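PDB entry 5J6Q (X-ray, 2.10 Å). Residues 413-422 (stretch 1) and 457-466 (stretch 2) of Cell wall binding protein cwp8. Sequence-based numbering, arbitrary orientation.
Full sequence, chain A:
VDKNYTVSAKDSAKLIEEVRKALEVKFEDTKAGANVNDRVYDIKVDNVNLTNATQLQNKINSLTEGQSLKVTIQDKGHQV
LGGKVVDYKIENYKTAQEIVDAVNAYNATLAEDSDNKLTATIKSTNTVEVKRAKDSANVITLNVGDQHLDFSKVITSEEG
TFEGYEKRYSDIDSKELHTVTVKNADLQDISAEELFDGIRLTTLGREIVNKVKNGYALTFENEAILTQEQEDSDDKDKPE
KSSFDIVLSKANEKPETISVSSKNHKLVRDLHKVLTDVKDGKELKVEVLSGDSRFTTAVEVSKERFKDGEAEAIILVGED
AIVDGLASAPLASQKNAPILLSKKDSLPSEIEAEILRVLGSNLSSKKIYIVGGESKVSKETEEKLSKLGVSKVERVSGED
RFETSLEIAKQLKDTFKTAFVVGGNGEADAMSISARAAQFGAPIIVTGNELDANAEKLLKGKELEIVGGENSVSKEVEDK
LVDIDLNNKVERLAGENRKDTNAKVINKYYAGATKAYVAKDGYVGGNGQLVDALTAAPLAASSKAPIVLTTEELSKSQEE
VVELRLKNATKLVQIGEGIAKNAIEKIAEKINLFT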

ATOM      1  N   LYS A 413     -13.122 -39.656  11.805  1.00 80.30           N
ATOM      2  CA  LYS A 413     -14.283 -40.536  11.784  1.00 92.62           C
ATOM      3  C   LYS A 413     -14.106 -41.597  10.667  1.00 95.58           C
ATOM      4  O   LYS A 413     -13.775 -41.225   9.543  1.00 94.16           O
ATOM      5  CB  LYS A 413     -15.552 -39.711  11.529  1.00 96.99           C
ATOM      6  CG  LYS A 413     -15.841 -38.705  12.638  1.00102.06           C
ATOM      7  CD  LYS A 413     -16.122 -37.315  12.073  1.00104.82           C
ATOM      8  CE  LYS A 413     -17.534 -37.188  11.547  1.00106.91           C
ATOM      9  NZ  LYS A 413     -17.663 -37.740  10.168  1.00105.37           N
ATOM     10  N   ASP A 414     -14.321 -42.898  10.975  1.00 95.84           N
ATOM     11  CA  ASP A 414     -14.192 -44.018  10.036  1.00 96.17           C
ATOM     12  C   ASP A 414     -15.207 -43.995   8.889  1.00 98.55           C
ATOM     13  O   ASP A 414     -15.167 -44.860   8.021  1.00 98.98           O
ATOM     14  CB  ASP A 414     -14.365 -45.335  10.798  1.00100.77           C
ATOM     15  CG  ASP A 414     -15.587 -45.327  11.695  1.00106.63           C
ATOM     16  OD1 ASP A 414     -15.417 -45.467  12.921  1.00109.25           O
ATOM     17  OD2 ASP A 414     -16.716 -45.168  11.165  1.00108.12           O
ATOM     18  N   THR A 415     -16.109 -43.025   8.878  1.00 99.86           N
ATOM     19  CA  THR A 415     -17.138 -42.908   7.851  1.00103.01           C
ATOM     20  C   THR A 415     -16.578 -42.408   6.514  1.00101.62           C
ATOM     21  O   THR A 415     -17.353 -42.120   5.594  1.00 97.96           O
ATOM     22  CB  THR A 415     -18.201 -41.949   8.378  1.00106.07           C
ATOM     23  OG1 THR A 415     -17.529 -40.811   8.936  1.00108.78           O
ATOM     24  CG2 THR A 415     -19.071 -42.594   9.447  1.00108.16           C
ATOM     25  N   PHE A 416     -15.240 -42.329   6.403  1.00 96.57           N
ATOM     26  CA  PHE A 416     -14.586 -41.807   5.203  1.00 91.97           C
ATOM     27  C   PHE A 416     -14.427 -42.865   4.139  1.00 87.67           C
ATOM     28  O   PHE A 416     -14.128 -44.010   4.454  1.00 85.13           O
ATOM     29  CB  PHE A 416     -13.204 -41.235   5.563  1.00 87.81           C
ATOM     30  CG  PHE A 416     -12.278 -42.269   6.152  1.00 80.70           C
ATOM     31  CD1 PHE A 416     -11.422 -42.997   5.344  1.00 78.56           C
ATOM     32  CD2 PHE A 416     -12.260 -42.510   7.513  1.00 74.91           C
ATOM     33  CE1 PHE A 416     -10.568 -43.942   5.888  1.00 78.72           C
ATOM     34  CE2 PHE A 416     -11.403 -43.454   8.055  1.00 71.71           C
ATOM     35  CZ  PHE A 416     -10.563 -44.165   7.240  1.00 78.95           C
ATOM     36  N   LYS A 417     -14.604 -42.480   2.880  1.00 86.53           N
ATOM     37  CA  LYS A 417     -14.495 -43.433   1.757  1.00 88.08           C
ATOM     38  C   LYS A 417     -13.166 -43.332   1.001  1.00 86.51           C
ATOM     39  O   LYS A 417     -12.919 -44.085   0.057  1.00 83.04           O
ATOM     40  CB  LYS A 417     -15.647 -43.191   0.764  1.00 89.89           C
ATOM     41  CG  LYS A 417     -15.358 -42.074  -0.239  1.00 89.76           C
ATOM     42  CD  LYS A 417     -15.793 -42.431  -1.653  1.00 94.85           C
ATOM     43  CE  LYS A 417     -15.228 -43.760  -2.101  1.00102.55           C
ATOM     44  NZ  LYS A 417     -14.279 -43.606  -3.235  1.00109.18           N
ATOM     45  N   THR A 418     -12.315 -42.397   1.403  1.00 84.16           N
ATOM     46  CA  THR A 418     -11.041 -42.207   0.736  1.00 78.47           C
ATOM     47  C   THR A 418      -9.889 -42.124   1.720  1.00 72.78           C
ATOM     48  O   THR A 418     -10.040 -41.695   2.880  1.00 68.61           O
ATOM     49  CB  THR A 418     -11.108 -40.931  -0.135  1.00 82.74           C
ATOM     50  OG1 THR A 418      -9.798 -40.412  -0.302  1.00 87.39           O
ATOM     51  CG2 THR A 418     -11.954 -39.835   0.496  1.00 85.70           C
ATOM     52  N   ALA A 419      -8.728 -42.576   1.253  1.00 65.34           N
ATOM     53  CA  ALA A 419      -7.524 -42.506   2.043  1.00 60.58           C
ATOM     54  C   ALA A 419      -6.324 -42.357   1.092  1.00 57.02           C
ATOM     55  O   ALA A 419      -6.370 -42.820  -0.051  1.00 55.09           O
ATOM     56  CB  ALA A 419      -7.387 -43.723   2.910  1.00 61.09           C
ATOM     57  N   PHE A 420      -5.285 -41.675   1.556  1.00 50.73           N
ATOM     58  CA  PHE A 420      -4.120 -41.368   0.726  1.00 48.20           C
ATOM     59  C   PHE A 420      -2.913 -42.034   1.269  1.00 44.06           C
ATOM     60  O   PHE A 420      -2.781 -42.082   2.485  1.00 47.64           O
ATOM     61  CB  PHE A 420      -3.856 -39.833   0.724  1.00 43.57           C
ATOM     62  CG  PHE A 420      -4.805 -39.165  -0.206  1.00 43.74           C
ATOM     63  CD1 PHE A 420      -5.888 -38.451   0.280  1.00 42.30           C
ATOM     64  CD2 PHE A 420      -4.675 -39.315  -1.580  1.00 49.98           C
ATOM     65  CE1 PHE A 420      -6.811 -37.914  -0.587  1.00 48.45           C
ATOM     66  CE2 PHE A 420      -5.612 -38.766  -2.448  1.00 46.58           C
ATOM     67  CZ  PHE A 420      -6.667 -38.076  -1.946  1.00 52.48           C
ATOM     68  N   VAL A 421      -2.021 -42.517   0.416  1.00 45.54           N
ATOM     69  CA  VAL A 421      -0.792 -43.167   0.915  1.00 48.63           C
ATOM     70  C   VAL A 421       0.386 -42.505   0.349  1.00 48.63           C
ATOM     71  O   VAL A 421       0.459 -42.298  -0.852  1.00 49.42           O
ATOM     72  CB  VAL A 421      -0.727 -44.688   0.583  1.00 51.13           C
ATOM     73  CG1 VAL A 421       0.718 -45.185   0.657  1.00 54.58           C
ATOM     74  CG2 VAL A 421      -1.586 -45.455   1.574  1.00 49.94           C
ATOM     75  N   VAL A 422       1.349 -42.172   1.210  1.00 47.03           N
ATOM     76  CA  VAL A 422       2.547 -41.415   0.793  1.00 43.95           C
ATOM     77  C   VAL A 422       3.721 -41.996   1.503  1.00 44.49           C
ATOM     78  O   VAL A 422       3.519 -42.684   2.517  1.00 50.15           O
ATOM     79  CB  VAL A 422       2.316 -39.883   1.173  1.00 44.30           C
ATOM     80  CG1 VAL A 422       0.925 -39.395   0.658  1.00 40.44           C
ATOM     81  CG2 VAL A 422       2.384 -39.684   2.690  1.00 36.64           C
ATOM     82  N   LYS A 457      -5.430 -52.511   8.112  1.00117.00           N
ATOM     83  CA  LYS A 457      -6.713 -52.666   8.793  1.00117.79           C
ATOM     84  C   LYS A 457      -7.570 -51.408   8.657  1.00117.89           C
ATOM     85  O   LYS A 457      -8.789 -51.494   8.631  1.00116.69           O
ATOM     86  CB  LYS A 457      -6.471 -52.978  10.280  1.00118.40           C
ATOM     87  CG  LYS A 457      -7.749 -53.265  11.055  1.00119.30           C
ATOM     88  CD  LYS A 457      -7.471 -53.364  12.550  1.00120.30           C
ATOM     89  N   LEU A 458      -6.940 -50.243   8.563  1.00118.71           N
ATOM     90  CA  LEU A 458      -7.677 -48.993   8.449  1.00120.17           C
ATOM     91  C   LEU A 458      -8.124 -48.728   7.017  1.00121.04           C
ATOM     92  O   LEU A 458      -9.118 -48.039   6.808  1.00120.13           O
ATOM     93  CB  LEU A 458      -6.778 -47.847   8.935  1.00120.77           C
ATOM     94  CG  LEU A 458      -7.513 -46.587   9.380  1.00121.13           C
ATOM     95  CD1 LEU A 458      -8.674 -46.919  10.296  1.00121.33           C
ATOM     96  CD2 LEU A 458      -6.539 -45.699  10.112  1.00121.33           C
ATOM     97  N   LEU A 459      -7.406 -49.284   6.034  1.00122.81           N
ATOM     98  CA  LEU A 459      -7.721 -49.047   4.629  1.00125.93           C
ATOM     99  C   LEU A 459      -8.407 -50.223   3.924  1.00127.98           C
ATOM    100  O   LEU A 459      -8.844 -50.071   2.782  1.00128.81           O
ATOM    101  CB  LEU A 459      -6.405 -48.696   3.922  1.00126.98           C
ATOM    102  CG  LEU A 459      -5.563 -47.655   4.668  1.00127.16           C
ATOM    103  CD1 LEU A 459      -4.299 -47.343   3.899  1.00127.27           C
ATOM    104  CD2 LEU A 459      -6.367 -46.386   4.859  1.00127.27           C
ATOM    105  N   LYS A 460      -8.513 -51.381   4.591  1.00129.86           N
ATOM    106  CA  LYS A 460      -9.149 -52.553   3.998  1.00131.95           C
ATOM    107  C   LYS A 460     -10.640 -52.319   3.761  1.00132.40           C
ATOM    108  O   LYS A 460     -11.432 -52.361   4.702  1.00133.32           O
ATOM    109  CB  LYS A 460      -8.956 -53.779   4.906  1.00133.70           C
ATOM    110  CG  LYS A 460      -9.557 -55.050   4.316  1.00136.81           C
ATOM    111  CD  LYS A 460      -9.432 -56.221   5.277  1.00140.51           C
ATOM    112  CE  LYS A 460     -10.167 -57.430   4.753  1.00144.73           C
ATOM    113  NZ  LYS A 460     -10.322 -58.473   5.803  1.00149.23           N
ATOM    114  N   GLY A 461     -11.019 -52.062   2.507  1.00131.22           N
ATOM    115  CA  GLY A 461     -12.422 -51.858   2.180  1.00129.60           C
ATOM    116  C   GLY A 461     -12.676 -50.485   1.599  1.00127.76           C
ATOM    117  O   GLY A 461     -13.679 -50.256   0.926  1.00127.15           O
ATOM    118  N   LYS A 462     -11.759 -49.560   1.856  1.00126.38           N
ATOM    119  CA  LYS A 462     -11.903 -48.195   1.358  1.00122.15           C
ATOM    120  C   LYS A 462     -11.095 -47.989   0.073  1.00118.16           C
ATOM    121  O   LYS A 462     -10.183 -48.762  -0.216  1.00115.53           O
ATOM    122  CB  LYS A 462     -11.445 -47.180   2.429  1.00122.05           C
ATOM    123  CG  LYS A 462     -11.368 -47.766   3.842  1.00125.28           C
ATOM    124  CD  LYS A 462     -12.095 -46.886   4.854  1.00129.38           C
ATOM    125  CE  LYS A 462     -12.461 -47.653   6.105  1.00134.44           C
ATOM    126  NZ  LYS A 462     -11.992 -46.954   7.335  1.00140.71           N
ATOM    127  N   GLU A 463     -11.444 -46.959  -0.705  1.00112.28           N
ATOM    128  CA  GLU A 463     -10.731 -46.627  -1.941  1.00109.01           C
ATOM    129  C   GLU A 463      -9.485 -45.780  -1.615  1.00102.37           C
ATOM    130  O   GLU A 463      -9.585 -44.751  -0.947  1.00 98.12           O
ATOM    131  CB  GLU A 463     -11.657 -45.874  -2.899  1.00112.10           C
ATOM    132  CG  GLU A 463     -12.857 -46.711  -3.303  1.00122.41           C
ATOM    133  CD  GLU A 463     -13.571 -46.152  -4.516  1.00132.46           C
ATOM    134  OE1 GLU A 463     -12.909 -45.524  -5.368  1.00138.92           O
ATOM    135  OE2 GLU A 463     -14.796 -46.340  -4.610  1.00138.48           O
ATOM    136  N   LEU A 464      -8.325 -46.215  -2.114  1.00 91.27           N
ATOM    137  CA  LEU A 464      -7.043 -45.612  -1.839  1.00 80.14           C
ATOM    138  C   LEU A 464      -6.368 -44.949  -3.055  1.00 74.15           C
ATOM    139  O   LEU A 464      -6.616 -45.301  -4.206  1.00 71.52           O
ATOM    140  CB  LEU A 464      -6.134 -46.733  -1.259  1.00 75.88           C
ATOM    141  CG  LEU A 464      -6.758 -47.480  -0.069  1.00 79.68           C
ATOM    142  CD1 LEU A 464      -6.132 -48.875   0.151  1.00 75.45           C
ATOM    143  CD2 LEU A 464      -6.588 -46.617   1.162  1.00 76.16           C
ATOM    144  N   GLU A 465      -5.510 -43.972  -2.782  1.00 67.99           N
ATOM    145  CA  GLU A 465      -4.767 -43.265  -3.833  1.00 59.47           C
ATOM    146  C   GLU A 465      -3.351 -43.077  -3.314  1.00 51.05           C
ATOM    147  O   GLU A 465      -3.165 -42.782  -2.133  1.00 47.41           O
ATOM    148  CB  GLU A 465      -5.433 -41.915  -4.172  1.00 54.72           C
ATOM    149  CG  GLU A 465      -4.708 -41.123  -5.250  1.00 65.42           C
ATOM    150  CD  GLU A 465      -5.438 -41.108  -6.602  1.00 81.89           C
ATOM    151  OE1 GLU A 465      -4.817 -41.515  -7.593  1.00 89.45           O
ATOM    152  OE2 GLU A 465      -6.610 -40.688  -6.684  1.00 84.53           O
ATOM    153  N   ILE A 466      -2.363 -43.298  -4.172  1.00 51.55           N
ATOM    154  CA  ILE A 466      -0.971 -43.126  -3.779  1.00 50.09           C
ATOM    155  C   ILE A 466      -0.419 -41.825  -4.358  1.00 47.63           C
ATOM    156  O   ILE A 466      -0.732 -41.511  -5.510  1.00 46.24           O
ATOM    157  CB  ILE A 466      -0.140 -44.318  -4.272  1.00 50.99           C
ATOM    158  CG1 ILE A 466      -0.858 -45.642  -3.917  1.00 60.14           C
ATOM    159  CG2 ILE A 466       1.228 -44.254  -3.614  1.00 51.70           C
ATOM    160  CD1 ILE A 466      -0.027 -46.901  -4.206  1.00 64.14           C
TER

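Two neighbouring parallel strands, 418-422 and 463-466, form the heart of this contact; their N-to-C directions differ by 29° and their axes approach to 4.7 Å. The register is unbroken, pairing Thr418 with Glu463, Ala419 with Leu464, Phe420 with Glu465 and Val421 with Ile466, and the CA-CA distance narrows from 5.2 Å at Thr418 and Glu463 to 4.7 Å at Val421 and Ile466. Hydrogen bonding follows the usual parallel pattern, in which a residue of one strand reaches two residues of the other. Ala419 N donates to Glu463 O (3.2 Å), and Ala419 O accepts from Glu465 N (3.1 Å). The ladder continues with the shortest of its bonds, Val421 N to Glu465 O (2.8 Å), and begins before the first strand with a weak one, Glu463 N to Lys417 O (3.3 Å). CA-H...O contacts fill in between: Thr418 CA lies 3.4 Å from Glu463 O, and Phe420 CA 3.3 Å from Glu465 O, so each of these carbonyls receives both an N-H and a CA-H from the first strand.

Ahead of strand 463-466, the helix ending at Leu459 gives way to a type II turn from Leu459 to Lys462, closed by Lys462 N to Leu459 O (3.1 Å). Gly461 has phi/psi of 119/-21; a CB there would be jammed against the carbonyl O of Lys460, which by itself calls for glycine.

On the sheet face bearing Ala419, Leu464, Val421 and Ile466, the packing is apolar. The small side chain of Ala419 is met by two leucines, its CB lying 3.5 Å from Leu459 CD2 and likewise 3.5 Å from Leu464 CD2. Leu459 thus brings the end of the helix over the sheet, and it also reaches the next residue on this face, with its CD1 4.0 Å from Val421 CG2. Val421 meets its strand partner more loosely, CG1 to Ile466 CG2 at 4.4 Å.

The other face carries Thr418, Glu463, Phe420 and Glu465. Here the Phe420 ring (chi1 m) lies obliquely against the aliphatic part of Glu465, CE2 to CB at 3.6 Å, while the end of the Glu465 side chain leads away and its OE2 is hydrogen-bonded elsewhere in the structure. At the margin of the sheet, Lys417 forms a salt bridge with Glu463, NZ to OE2 at 3.1 Å, joining two side chains one step out of register.

Lys462 ties the loop before the first strand to the helix end. Its CA-to-CB bond points toward the first stretch, and its NZ turns back to donate to Leu458 O (3.1 Å), a bond within its own stretch that helps hold the ammonium beside the Phe416 ring. Lys462 NZ approaches Phe416 CZ obliquely at 3.1 Å, and the same CZ lies 4.4 Å from Leu458 CG. The buried Phe416 ring thus meets both a charged group and an apolar side chain.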